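Local coordinates for Tol-Pal system protein TolB (Acinetobacter baumannii, PDB 7MX5) that probably works in the periplasm as part of the Tol-Pal system, which supports outer membrane integrity and invagination during cell division, at residues A[29-32]-A[33-37]; A[352-356]-A[357-361]. One frame throughout, in Å; residues are numbered along the deposited sequence.

In both contacts an oxygen accepts two hydrogen bonds from opposite faces, P30 O in the helix and N356 OD1 in the turn. Contact 1 comes first along the chain and is one stretch of helix 29-37 in the amino-terminal domain, between strands 16-19 and 43-45. Contact 2 follows far later, a hairpin turn between strands 352-353 and 359-366 in the beta-propeller. Their centres lie 19 Å apart and their nearest atoms about 8 Å, so they do not touch and share no sheet. The chain after helix 110-126 comes near both: D35 packs on F132, while N356 is hydrogen-bonded to P129 and D131, which is consistent with both lying near the junction of the two domains.

Contact 1 (A[29-32]-A[33-37]); sequences YPIV and ETDLN
T34 and P30 meet through a single carbonyl on helix 29-37, the helix of the beta-alpha-beta unit that links strands 16-19 and 43-45 in the amino-terminal domain. The backbone holds regular i to i+4 hydrogen bonds: E33 N reaches Y29 O at 2.8 Å, and D35 N and L36 N continue the pattern to I31 O and V32 O.

Among the apolar groups, V32 CG1 lies 4.4 Å from L36 CG, one helical turn on. Both side chains pack on strand 16-19, and V32 also touches helix 110-126, so this flank of the helix is buried between the two. CG1 stands anti to the V32 backbone N (chi1 175°), which carries it toward the next turn.

The charged side chains run alongside their neighbours one turn back. E33 extends beside Y29, its carboxylate and the phenol ring only 11° apart in plane, with OE1 4.2 Å from CE1 of Y29. OE1 accepts a hydrogen bond from the S46 hydroxyl, OG, which helps hold the carboxylate. D35 lies next to I31, OD2 3.7 Å from CG2 of I31; its polar partners are H115 and S118 through OD2 and R38 through OD1, a set that would probably stabilise its negative charge.

Two carbonyls accept twice. N37 ND2 bonds to E33 O at 2.9 Å, joining N37 N there. Likewise P30 O receives T34 N at 2.9 Å over one face of its plane and T34 OG1 at 2.6 Å over the opposite face.

Contact 2 (A[352-356]-A[357-361]); sequences SFSPN and GQMVV
The amide of N356 is gripped through OD1 from both faces: the S354 hydroxyl donates from OG at 2.6 Å on one side, and Q358 N comes in at 2.8 Å from the opposite side, standing above the plane rather than within it. The Q358 amide is set across that of N356, the two planes 69° apart. The F353 ring meets backbone oxygens obliquely, with CD1 3.5 Å from M359 O and CE1 4.0 Å from G357 O.

The bond to Q358 N makes an Asx turn. CG of N356 sits between its backbone N and carbonyl carbon (chi1 62°), which places OD1 over the turn, within reach of Q358 N ahead and S354 OG behind. S354 OG is used twice, giving its proton to N356 OD1 and accepting M359 N at 3.0 Å, so hydroxyl and amide brace the turn from inside. The other atom of this amide, ND2, donates to P129 O.

S354, P355, N356 and G357 form a type I beta turn, closed by G357 N to S354 O at 2.8 Å, with its last residue, G357, at positive phi. This is the Ser-Pro-Asn-Gly counterpart of the Ser-Pro-Asp-Gly turns familiar in TolB-type propeller repeats, here joining the edge strand 352-353 to strand 359-366 in one blade.

Past the turn, S354 N bonds to M359 O, and S352 and V361 form a hydrogen-bonded antiparallel pair. F353 and V360 share one face of the sheet, packing on strand 315-320. On the other face S352 CB rests 3.6 Å from V361 CG1, while S352 OG bonds to W397 N.

Contact 1 (A[29-32]-A[33-37])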
loop_
_atom_site.group_PDB
_atom_site.type_symbol
_atom_site.label_atom_id
_atom_site.label_comp_id
_atom_site.label_asym_id
_atom_site.label_seq_id
_atom_site.Cartn_x
_atom_site.Cartn_y
_atom_site.Cartn_z
ATOM N N TYR A 29 -1.708 5.074 23.287
ATOM C CA TYR A 29 -1.255 6.364 22.779
ATOM C C TYR A 29 0.146 6.350 22.162
ATOM O O TYR A 29 0.367 7.144 21.231
ATOM C CB TYR A 29 -1.372 7.425 23.890
ATOM C CG TYR A 29 -0.183 7.567 24.820
ATOM C CD1 TYR A 29 0.908 8.360 24.479
ATOM C CD2 TYR A 29 -0.169 6.934 26.054
ATOM C CE1 TYR A 29 1.988 8.495 25.331
ATOM C CE2 TYR A 29 0.905 7.062 26.912
ATOM C CZ TYR A 29 1.979 7.843 26.547
ATOM O OH TYR A 29 3.048 7.974 27.403
ATOM N N PRO A 30 1.113 5.529 22.600
ATOM C CA PRO A 30 2.380 5.482 21.850
ATOM C C PRO A 30 2.203 5.015 20.417
ATOM O O PRO A 30 2.919 5.488 19.526
ATOM C CB PRO A 30 3.248 4.508 22.659
ATOM C CG PRO A 30 2.626 4.418 23.987
ATOM C CD PRO A 30 1.175 4.714 23.827
ATOM N N ILE A 31 1.263 4.101 20.170
ATOM C CA ILE A 31 0.970 3.685 18.802
ATOM C C ILE A 31 0.390 4.848 18.006
ATOM O O ILE A 31 0.742 5.057 16.838
ATOM C CB ILE A 31 0.021 2.472 18.808
ATOM C CG1 ILE A 31 0.720 1.250 19.406
ATOM C CG2 ILE A 31 -0.478 2.172 17.402
ATOM C CD1 ILE A 31 -0.211 0.086 19.675
ATOM N N VAL A 32 -0.499 5.628 18.626
ATOM C CA VAL A 32 -1.076 6.784 17.946
ATOM C C VAL A 32 -0.004 7.829 17.666
ATOM O O VAL A 32 0.064 8.391 16.565
ATOM C CB VAL A 32 -2.232 7.368 18.778
ATOM C CG1 VAL A 32 -2.759 8.644 18.137
ATOM C CG2 VAL A 32 -3.344 6.342 18.934
ATOM N N GLU A 33 0.850 8.106 18.655
ATOM C CA GLU A 33 1.941 9.053 18.452
ATOM C C GLU A 33 2.898 8.578 17.367
ATOM O O GLU A 33 3.450 9.396 16.622
ATOM C CB GLU A 33 2.686 9.274 19.769
ATOM C CG GLU A 33 3.882 10.207 19.673
ATOM C CD GLU A 33 4.655 10.289 20.974
ATOM O OE1 GLU A 33 4.193 9.703 21.974
ATOM O OE2 GLU A 33 5.723 10.936 20.996
ATOM N N THR A 34 3.099 7.263 17.256
ATOM C CA THR A 34 3.962 6.734 16.205
ATOM C C THR A 34 3.296 6.841 14.839
ATOM O O THR A 34 3.958 7.154 13.842
ATOM C CB THR A 34 4.331 5.283 16.509
ATOM O OG1 THR A 34 4.834 5.186 17.848
ATOM C CG2 THR A 34 5.390 4.788 15.535
ATOM N N ASP A 35 1.988 6.582 14.772
ATOM C CA ASP A 35 1.273 6.700 13.505
ATOM C C ASP A 35 1.291 8.136 12.999
ATOM O O ASP A 35 1.588 8.391 11.826
ATOM C CB ASP A 35 -0.166 6.207 13.666
ATOM C CG ASP A 35 -0.255 4.707 13.859
ATOM O OD1 ASP A 35 0.679 3.991 13.442
ATOM O OD2 ASP A 35 -1.266 4.244 14.428
ATOM N N LEU A 36 0.978 9.093 13.878
ATOM C CA LEU A 36 0.964 10.495 13.474
ATOM C C LEU A 36 2.331 10.951 12.982
ATOM O O LEU A 36 2.418 11.802 12.090
ATOM C CB LEU A 36 0.496 11.369 14.638
ATOM C CG LEU A 36 -0.962 11.190 15.068
ATOM C CD1 LEU A 36 -1.442 12.391 15.866
ATOM C CD2 LEU A 36 -1.858 10.955 13.860
ATOM N N ASN A 37 3.406 10.394 13.540
ATOM C CA ASN A 37 4.751 10.731 13.093
ATOM C C ASN A 37 5.130 10.047 11.787
ATOM O O ASN A 37 6.149 10.414 11.191
ATOM C CB ASN A 37 5.772 10.379 14.177
ATOM C CG ASN A 37 6.011 11.524 15.142
ATOM O OD1 ASN A 37 6.531 12.573 14.761
ATOM N ND2 ASN A 37 5.629 11.329 16.399
#

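Contact 2 (A[352-356]-A[357-361])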
loop_
_atom_site.group_PDB
_atom_site.type_symbol
_atom_site.label_atom_id
_atom_site.label_comp_id
_atom_site.label_asym_id
_atom_site.label_seq_id
_atom_site.Cartn_x
_atom_site.Cartn_y
_atom_site.Cartn_z
ATOM N N SER A 352 2.770 0.357 -5.587
ATOM C CA SER A 352 1.388 0.155 -5.174
ATOM C C SER A 352 0.905 1.373 -4.404
ATOM O O SER A 352 1.541 1.788 -3.430
ATOM C CB SER A 352 1.246 -1.109 -4.318
ATOM O OG SER A 352 -0.086 -1.591 -4.335
ATOM N N PHE A 353 -0.217 1.934 -4.844
ATOM C CA PHE A 353 -0.800 3.102 -4.202
ATOM C C PHE A 353 -1.518 2.713 -2.915
ATOM O O PHE A 353 -2.116 1.639 -2.809
ATOM C CB PHE A 353 -1.788 3.791 -5.142
ATOM C CG PHE A 353 -1.205 4.950 -5.900
ATOM C CD1 PHE A 353 -0.749 6.074 -5.233
ATOM C CD2 PHE A 353 -1.128 4.919 -7.283
ATOM C CE1 PHE A 353 -0.219 7.145 -5.932
ATOM C CE2 PHE A 353 -0.601 5.985 -7.986
ATOM C CZ PHE A 353 -0.145 7.099 -7.310
ATOM N N SER A 354 -1.456 3.606 -1.932
ATOM C CA SER A 354 -2.285 3.445 -0.751
ATOM C C SER A 354 -3.721 3.859 -1.072
ATOM O O SER A 354 -3.952 4.649 -1.990
ATOM C CB SER A 354 -1.742 4.282 0.403
ATOM O OG SER A 354 -1.878 5.668 0.140
ATOM N N PRO A 355 -4.703 3.323 -0.341
ATOM C CA PRO A 355 -6.109 3.647 -0.646
ATOM C C PRO A 355 -6.415 5.136 -0.723
ATOM O O PRO A 355 -7.273 5.534 -1.521
ATOM C CB PRO A 355 -6.876 2.977 0.501
ATOM C CG PRO A 355 -6.007 1.855 0.940
ATOM C CD PRO A 355 -4.581 2.226 0.637
ATOM N N ASN A 356 -5.748 5.973 0.070
ATOM C CA ASN A 356 -6.000 7.408 0.027
ATOM C C ASN A 356 -5.195 8.122 -1.052
ATOM O O ASN A 356 -5.376 9.328 -1.243
ATOM C CB ASN A 356 -5.722 8.046 1.397
ATOM C CG ASN A 356 -4.276 7.897 1.847
ATOM O OD1 ASN A 356 -3.385 7.578 1.060
ATOM N ND2 ASN A 356 -4.038 8.136 3.132
ATOM N N GLY A 357 -4.315 7.413 -1.755
ATOM C CA GLY A 357 -3.527 8.027 -2.803
ATOM C C GLY A 357 -2.448 8.970 -2.328
ATOM O O GLY A 357 -1.813 9.625 -3.160
ATOM N N GLN A 358 -2.222 9.066 -1.018
ATOM C CA GLN A 358 -1.175 9.924 -0.483
ATOM C C GLN A 358 0.143 9.193 -0.274
ATOM O O GLN A 358 1.185 9.847 -0.159
ATOM C CB GLN A 358 -1.627 10.543 0.844
ATOM C CG GLN A 358 -2.950 11.286 0.765
ATOM C CD GLN A 358 -3.006 12.251 -0.403
ATOM O OE1 GLN A 358 -3.859 12.131 -1.282
ATOM N NE2 GLN A 358 -2.095 13.220 -0.416
ATOM N N MET A 359 0.120 7.864 -0.225
ATOM C CA MET A 359 1.310 7.056 -0.016
ATOM C C MET A 359 1.501 6.102 -1.188
ATOM O O MET A 359 0.589 5.873 -1.987
ATOM C CB MET A 359 1.215 6.256 1.291
ATOM C CG MET A 359 1.345 7.088 2.558
ATOM S SD MET A 359 3.000 7.751 2.804
ATOM C CE MET A 359 2.741 8.777 4.248
ATOM N N VAL A 360 2.704 5.544 -1.281
ATOM C CA VAL A 360 3.020 4.539 -2.291
ATOM C C VAL A 360 4.105 3.630 -1.731
ATOM O O VAL A 360 5.067 4.095 -1.113
ATOM C CB VAL A 360 3.449 5.187 -3.627
ATOM C CG1 VAL A 360 4.625 6.124 -3.422
ATOM C CG2 VAL A 360 3.786 4.119 -4.658
ATOM N N VAL A 361 3.937 2.327 -1.933
ATOM C CA VAL A 361 4.897 1.334 -1.470
ATOM C C VAL A 361 5.567 0.704 -2.683
ATOM O O VAL A 361 4.957 0.544 -3.747
ATOM C CB VAL A 361 4.231 0.265 -0.575
ATOM C CG1 VAL A 361 3.234 -0.566 -1.371
ATOM C CG2 VAL A 361 5.280 -0.626 0.083
#